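Local coordinates for protein glycoside Hydrolase (Bacteroides uniformis, PDB 5TA0) that probably hydrolyses agarose-type galactans as a family GH86 glycoside hydrolase, and here holds bound neoagarooctaose, at residues Asn135-Tyr146 with Glu192-Asn202. Sequence-based numbering, arbitrary orientation.
Sequences NLILCNQFSPFY and EPKPGFCEVIN. With GAL (beta-D-galactopyranose), chain C; AAL (3,6-anhydro-alpha-L-galactopyranose), chain B; EDO (1,2-ethanediol), chain J; EDO (1,2-ethanediol), chain S.
Two neighbouring parallel strands of the catalytic barrel, 134-140 and 197-199, meet here, and their C-terminal ends open onto the agarose-binding cleft. Leu-138 bonds to 197-199 through both its N and its O, the parallel pattern, straddling Cys-198: its N gives a straight bond to Phe-197 O (2.9 Å, 166° at the hydrogen), and its O receives Glu-199 N at 2.8 Å. The chain then turns a corner at Val-200, and Asn-140 bridges the break. Its O takes Asn-202 N at 2.8 Å, while its side-chain ND2 reaches Val-200 O at 3.1 Å, the acceptor oxygen lying almost in the plane of the Asn-140 amide. That same ND2 sits 3.3 Å above the centre of the Phe-145 ring, so it uses an N-H for the carbonyl while resting over the ring face.

Beyond the corner, Ile-201 sends CG1 anti to its backbone N (chi1 -169°), which carries CD1 among Phe-142, Phe-145 and Tyr-146; the methyl is 3.6 Å from Phe-142 CD2 and lies at the edge of the Phe-145 ring. Toward the barrel interior, Glu-199 passes its carboxylate over Cys-139 and Ile-137, with OE1 3.3 Å from Cys-139 CB. OE1 forms a salt bridge with Arg-83, and OE2 is hydrogen-bonded to Ser-324 and Thr-279.

At the mouth, Gln-141 NE2 donates to galactose O4 (3.0 Å) while Lys-89 is hydrogen-bonded to Gln-141 OE1; Asn-202, whose OD1 is bonded to Arg-83, turns ND2 toward the anhydrogalactose, and a water accepts from both Asn-202 ND2 and Phe-142 N. Sugar-binding residues placed just past the strand ends in this way are typical of the (alpha/beta)-barrel glycoside hydrolases.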
loop_
_atom_site.group_PDB
_atom_site.type_symbol
_atom_site.label_atom_id
_atom_site.label_comp_id
_atom_site.label_asym_id
_atom_site.label_seq_id
_atom_site.Cartn_x
_atom_site.Cartn_y
_atom_site.Cartn_z
ATOM N N ASN A 135 5.061 1.075 15.366
ATOM C CA ASN A 135 4.490 2.383 15.083
ATOM C C ASN A 135 3.038 2.115 14.729
ATOM O O ASN A 135 2.715 1.642 13.635
ATOM C CB ASN A 135 5.236 3.055 13.948
ATOM C CG ASN A 135 4.813 4.501 13.718
ATOM O OD1 ASN A 135 3.990 5.030 14.450
ATOM N ND2 ASN A 135 5.386 5.139 12.721
ATOM N N LEU A 136 2.157 2.321 15.680
ATOM C CA LEU A 136 0.789 1.833 15.540
ATOM C C LEU A 136 -0.086 2.677 14.653
ATOM O O LEU A 136 -0.158 3.910 14.803
ATOM C CB LEU A 136 0.121 1.701 16.913
ATOM C CG LEU A 136 -1.278 1.094 16.962
ATOM C CD1 LEU A 136 -1.210 -0.361 16.570
ATOM C CD2 LEU A 136 -1.895 1.287 18.345
ATOM N N ILE A 137 -0.792 1.990 13.750
ATOM C CA ILE A 137 -1.964 2.537 13.075
ATOM C C ILE A 137 -3.190 2.122 13.872
ATOM O O ILE A 137 -3.499 0.948 13.998
ATOM C CB ILE A 137 -2.106 2.007 11.619
ATOM C CG1 ILE A 137 -0.803 2.204 10.833
ATOM C CG2 ILE A 137 -3.302 2.654 10.930
ATOM C CD1 ILE A 137 -0.787 1.481 9.505
ATOM N N LEU A 138 -3.886 3.113 14.419
ATOM C CA LEU A 138 -5.154 2.902 15.110
ATOM C C LEU A 138 -6.309 3.213 14.145
ATOM O O LEU A 138 -6.224 4.130 13.350
ATOM C CB LEU A 138 -5.196 3.808 16.349
ATOM C CG LEU A 138 -6.400 3.641 17.284
ATOM C CD1 LEU A 138 -6.542 2.214 17.817
ATOM C CD2 LEU A 138 -6.304 4.607 18.469
ATOM N N CYS A 139 -7.372 2.411 14.217
ATOM C CA CYS A 139 -8.562 2.626 13.405
ATOM C C CYS A 139 -9.758 2.038 14.099
ATOM O O CYS A 139 -9.629 1.055 14.861
ATOM C CB CYS A 139 -8.364 1.962 12.037
ATOM S SG CYS A 139 -9.647 2.275 10.798
ATOM N N ASN A 140 -10.933 2.611 13.844
ATOM C CA ASN A 140 -12.203 2.014 14.275
ATOM C C ASN A 140 -12.766 1.122 13.177
ATOM O O ASN A 140 -12.875 1.545 12.011
ATOM C CB ASN A 140 -13.233 3.103 14.564
ATOM C CG ASN A 140 -12.869 3.933 15.755
ATOM O OD1 ASN A 140 -13.017 3.491 16.895
ATOM N ND2 ASN A 140 -12.312 5.116 15.497
ATOM N N GLN A 141 -13.212 -0.078 13.551
ATOM C CA GLN A 141 -14.123 -0.823 12.669
ATOM C C GLN A 141 -15.421 -0.027 12.493
ATOM O O GLN A 141 -15.746 0.862 13.281
ATOM C CB GLN A 141 -14.409 -2.195 13.247
ATOM C CG GLN A 141 -13.204 -3.105 13.244
ATOM C CD GLN A 141 -13.472 -4.426 13.913
ATOM O OE1 GLN A 141 -14.552 -5.045 13.725
ATOM N NE2 GLN A 141 -12.532 -4.864 14.734
ATOM N N PHE A 142 -16.112 -0.301 11.398
ATOM C CA PHE A 142 -17.274 0.470 11.022
ATOM C C PHE A 142 -18.340 0.581 12.124
ATOM O O PHE A 142 -18.868 1.673 12.370
ATOM C CB PHE A 142 -17.912 -0.089 9.751
ATOM C CG PHE A 142 -19.085 0.728 9.280
ATOM C CD1 PHE A 142 -20.402 0.351 9.576
ATOM C CD2 PHE A 142 -18.883 1.924 8.620
ATOM C CE1 PHE A 142 -21.464 1.143 9.179
ATOM C CE2 PHE A 142 -19.941 2.716 8.233
ATOM C CZ PHE A 142 -21.229 2.312 8.501
ATOM N N SER A 143 -18.644 -0.537 12.779
ATOM C CA SER A 143 -19.753 -0.620 13.732
ATOM C C SER A 143 -19.221 -0.938 15.113
ATOM O O SER A 143 -18.344 -1.776 15.228
ATOM C CB SER A 143 -20.683 -1.741 13.288
ATOM O OG SER A 143 -21.833 -1.793 14.096
ATOM N N PRO A 144 -19.724 -0.305 16.182
ATOM C CA PRO A 144 -20.816 0.657 16.186
ATOM C C PRO A 144 -20.359 2.124 16.110
ATOM O O PRO A 144 -21.128 3.030 16.369
ATOM C CB PRO A 144 -21.505 0.334 17.520
ATOM C CG PRO A 144 -20.381 -0.064 18.401
ATOM C CD PRO A 144 -19.355 -0.734 17.543
ATOM N N PHE A 145 -19.106 2.356 15.724
ATOM C CA PHE A 145 -18.518 3.713 15.678
ATOM C C PHE A 145 -19.276 4.665 14.751
ATOM O O PHE A 145 -19.478 5.835 15.103
ATOM C CB PHE A 145 -17.031 3.613 15.267
ATOM C CG PHE A 145 -16.287 4.929 15.302
ATOM C CD1 PHE A 145 -16.004 5.553 16.498
ATOM C CD2 PHE A 145 -15.879 5.531 14.137
ATOM C CE1 PHE A 145 -15.287 6.744 16.534
ATOM C CE2 PHE A 145 -15.164 6.728 14.172
ATOM C CZ PHE A 145 -14.877 7.334 15.366
ATOM N N TYR A 146 -19.691 4.205 13.567
ATOM C CA TYR A 146 -20.450 5.073 12.659
ATOM C C TYR A 146 -21.866 5.228 13.234
ATOM O O TYR A 146 -22.511 4.238 13.504
ATOM C CB TYR A 146 -20.561 4.530 11.250
ATOM C CG TYR A 146 -21.041 5.554 10.257
ATOM C CD1 TYR A 146 -20.269 6.668 9.957
ATOM C CD2 TYR A 146 -22.272 5.448 9.618
ATOM C CE1 TYR A 146 -20.688 7.613 9.031
ATOM C CE2 TYR A 146 -22.676 6.388 8.678
ATOM C CZ TYR A 146 -21.876 7.471 8.401
ATOM O OH TYR A 146 -22.255 8.427 7.482
ATOM N N GLU A 192 1.251 2.179 26.844
ATOM C CA GLU A 192 1.578 1.926 25.441
ATOM C C GLU A 192 1.869 3.236 24.711
ATOM O O GLU A 192 1.137 4.195 24.859
ATOM C CB GLU A 192 0.398 1.212 24.784
ATOM C CG GLU A 192 0.675 0.843 23.337
ATOM C CD GLU A 192 -0.404 -0.004 22.701
ATOM O OE1 GLU A 192 -1.100 -0.766 23.384
ATOM O OE2 GLU A 192 -0.514 0.061 21.443
ATOM N N PRO A 193 2.920 3.293 23.893
ATOM C CA PRO A 193 3.147 4.495 23.116
ATOM C C PRO A 193 1.954 4.932 22.269
ATOM O O PRO A 193 1.202 4.099 21.758
ATOM C CB PRO A 193 4.338 4.116 22.228
ATOM C CG PRO A 193 5.048 3.087 23.043
ATOM C CD PRO A 193 3.985 2.293 23.684
ATOM N N LYS A 194 1.770 6.233 22.127
ATOM C CA LYS A 194 0.695 6.768 21.297
ATOM C C LYS A 194 0.807 6.233 19.869
ATOM O O LYS A 194 1.899 5.974 19.363
ATOM C CB LYS A 194 0.731 8.301 21.253
ATOM C CG LYS A 194 0.493 8.981 22.586
ATOM C CD LYS A 194 -0.975 9.173 22.878
ATOM C CE LYS A 194 -1.139 9.532 24.358
ATOM N NZ LYS A 194 -2.538 9.630 24.827
ATOM N N PRO A 195 -0.346 6.057 19.202
ATOM C CA PRO A 195 -0.280 5.696 17.776
ATOM C C PRO A 195 0.438 6.718 16.934
ATOM O O PRO A 195 0.368 7.924 17.214
ATOM C CB PRO A 195 -1.755 5.566 17.363
ATOM C CG PRO A 195 -2.537 6.147 18.425
ATOM C CD PRO A 195 -1.723 6.295 19.659
ATOM N N GLY A 196 1.123 6.249 15.892
ATOM C CA GLY A 196 1.665 7.161 14.902
ATOM C C GLY A 196 0.632 7.777 13.985
ATOM O O GLY A 196 0.818 8.870 13.455
ATOM N N PHE A 197 -0.486 7.047 13.774
ATOM C CA PHE A 197 -1.509 7.431 12.801
ATOM C C PHE A 197 -2.860 6.967 13.306
ATOM O O PHE A 197 -2.983 5.835 13.778
ATOM C CB PHE A 197 -1.258 6.741 11.457
ATOM C CG PHE A 197 0.071 7.049 10.847
ATOM C CD1 PHE A 197 0.229 8.100 9.964
ATOM C CD2 PHE A 197 1.192 6.302 11.202
ATOM C CE1 PHE A 197 1.476 8.360 9.396
ATOM C CE2 PHE A 197 2.440 6.606 10.672
ATOM C CZ PHE A 197 2.569 7.623 9.771
ATOM N N CYS A 198 -3.865 7.826 13.190
ATOM C CA CYS A 198 -5.257 7.491 13.497
ATOM C C CYS A 198 -6.102 7.595 12.252
ATOM O O CYS A 198 -6.484 8.681 11.813
ATOM C CB CYS A 198 -5.794 8.384 14.611
ATOM S SG CYS A 198 -5.031 8.082 16.223
ATOM N N GLU A 199 -6.446 6.438 11.706
ATOM C CA GLU A 199 -7.462 6.384 10.674
ATOM C C GLU A 199 -8.810 6.561 11.348
ATOM O O GLU A 199 -9.014 6.123 12.466
ATOM C CB GLU A 199 -7.428 5.047 9.935
ATOM C CG GLU A 199 -6.130 4.701 9.201
ATOM C CD GLU A 199 -6.199 3.297 8.610
ATOM O OE1 GLU A 199 -6.406 2.329 9.370
ATOM O OE2 GLU A 199 -6.106 3.193 7.346
ATOM N N VAL A 200 -9.738 7.199 10.645
ATOM C CA VAL A 200 -11.060 7.447 11.238
ATOM C C VAL A 200 -11.873 6.154 11.357
ATOM O O VAL A 200 -12.360 5.784 12.440
ATOM C CB VAL A 200 -11.814 8.539 10.440
ATOM C CG1 VAL A 200 -13.280 8.642 10.857
ATOM C CG2 VAL A 200 -11.100 9.888 10.624
ATOM N N ILE A 201 -12.044 5.479 10.227
ATOM C CA ILE A 201 -13.004 4.357 10.167
ATOM C C ILE A 201 -12.665 3.412 9.032
ATOM O O ILE A 201 -12.348 3.847 7.919
ATOM C CB ILE A 201 -14.455 4.903 10.097
ATOM C CG1 ILE A 201 -15.501 3.806 10.309
ATOM C CG2 ILE A 201 -14.692 5.684 8.810
ATOM C CD1 ILE A 201 -16.891 4.339 10.415
ATOM N N ASN A 202 -12.744 2.114 9.293
ATOM C CA ASN A 202 -12.363 1.106 8.308
ATOM C C ASN A 202 -13.434 0.843 7.241
ATOM O O ASN A 202 -14.578 0.527 7.582
ATOM C CB ASN A 202 -12.078 -0.204 9.043
ATOM C CG ASN A 202 -11.495 -1.266 8.155
ATOM O OD1 ASN A 202 -10.375 -1.143 7.682
ATOM N ND2 ASN A 202 -12.251 -2.354 7.933
HETATM C C1 GAL C . -10.351 -7.655 14.035
HETATM C C2 GAL C . -9.861 -7.500 15.478
HETATM C C3 GAL C . -10.522 -8.506 16.427
HETATM C C4 GAL C . -12.033 -8.496 16.231
HETATM C C5 GAL C . -12.354 -8.719 14.755
HETATM C C6 GAL C . -13.852 -8.735 14.459
HETATM O O2 GAL C . -8.443 -7.673 15.466
HETATM O O3 GAL C . -10.146 -8.235 17.790
HETATM O O4 GAL C . -12.565 -7.215 16.609
HETATM O O5 GAL C . -11.771 -7.667 13.969
HETATM O O6 GAL C . -14.082 -8.916 13.050
HETATM C C1 AAL B . -10.221 -6.087 9.086
HETATM C C2 AAL B . -10.664 -4.956 10.036
HETATM C C3 AAL B . -10.039 -5.091 11.415
HETATM C C4 AAL B . -10.274 -6.488 11.943
HETATM C C5 AAL B . -9.345 -7.256 11.056
HETATM C C6 AAL B . -8.128 -6.387 11.061
HETATM O O2 AAL B . -12.085 -4.963 10.214
HETATM O O3 AAL B . -8.615 -5.055 11.267
HETATM O O4 AAL B . -9.800 -6.562 13.304
HETATM O O5 AAL B . -9.853 -7.316 9.720
HETATM C C1 EDO J . -3.763 -2.532 21.572
HETATM O O1 EDO J . -2.512 -2.791 22.196
HETATM C C2 EDO J . -3.551 -1.566 20.434
HETATM O O2 EDO J . -3.315 -0.248 20.924
HETATM C C1 EDO S . 6.114 4.930 9.150
HETATM O O1 EDO S . 6.971 5.813 9.891
HETATM C C2 EDO S . 6.555 3.512 9.407
HETATM O O2 EDO S . 6.823 3.257 10.777
HETATM O O HOH W 1 2.936 3.714 18.100
HETATM O O HOH W 2 -14.995 -2.240 9.468
#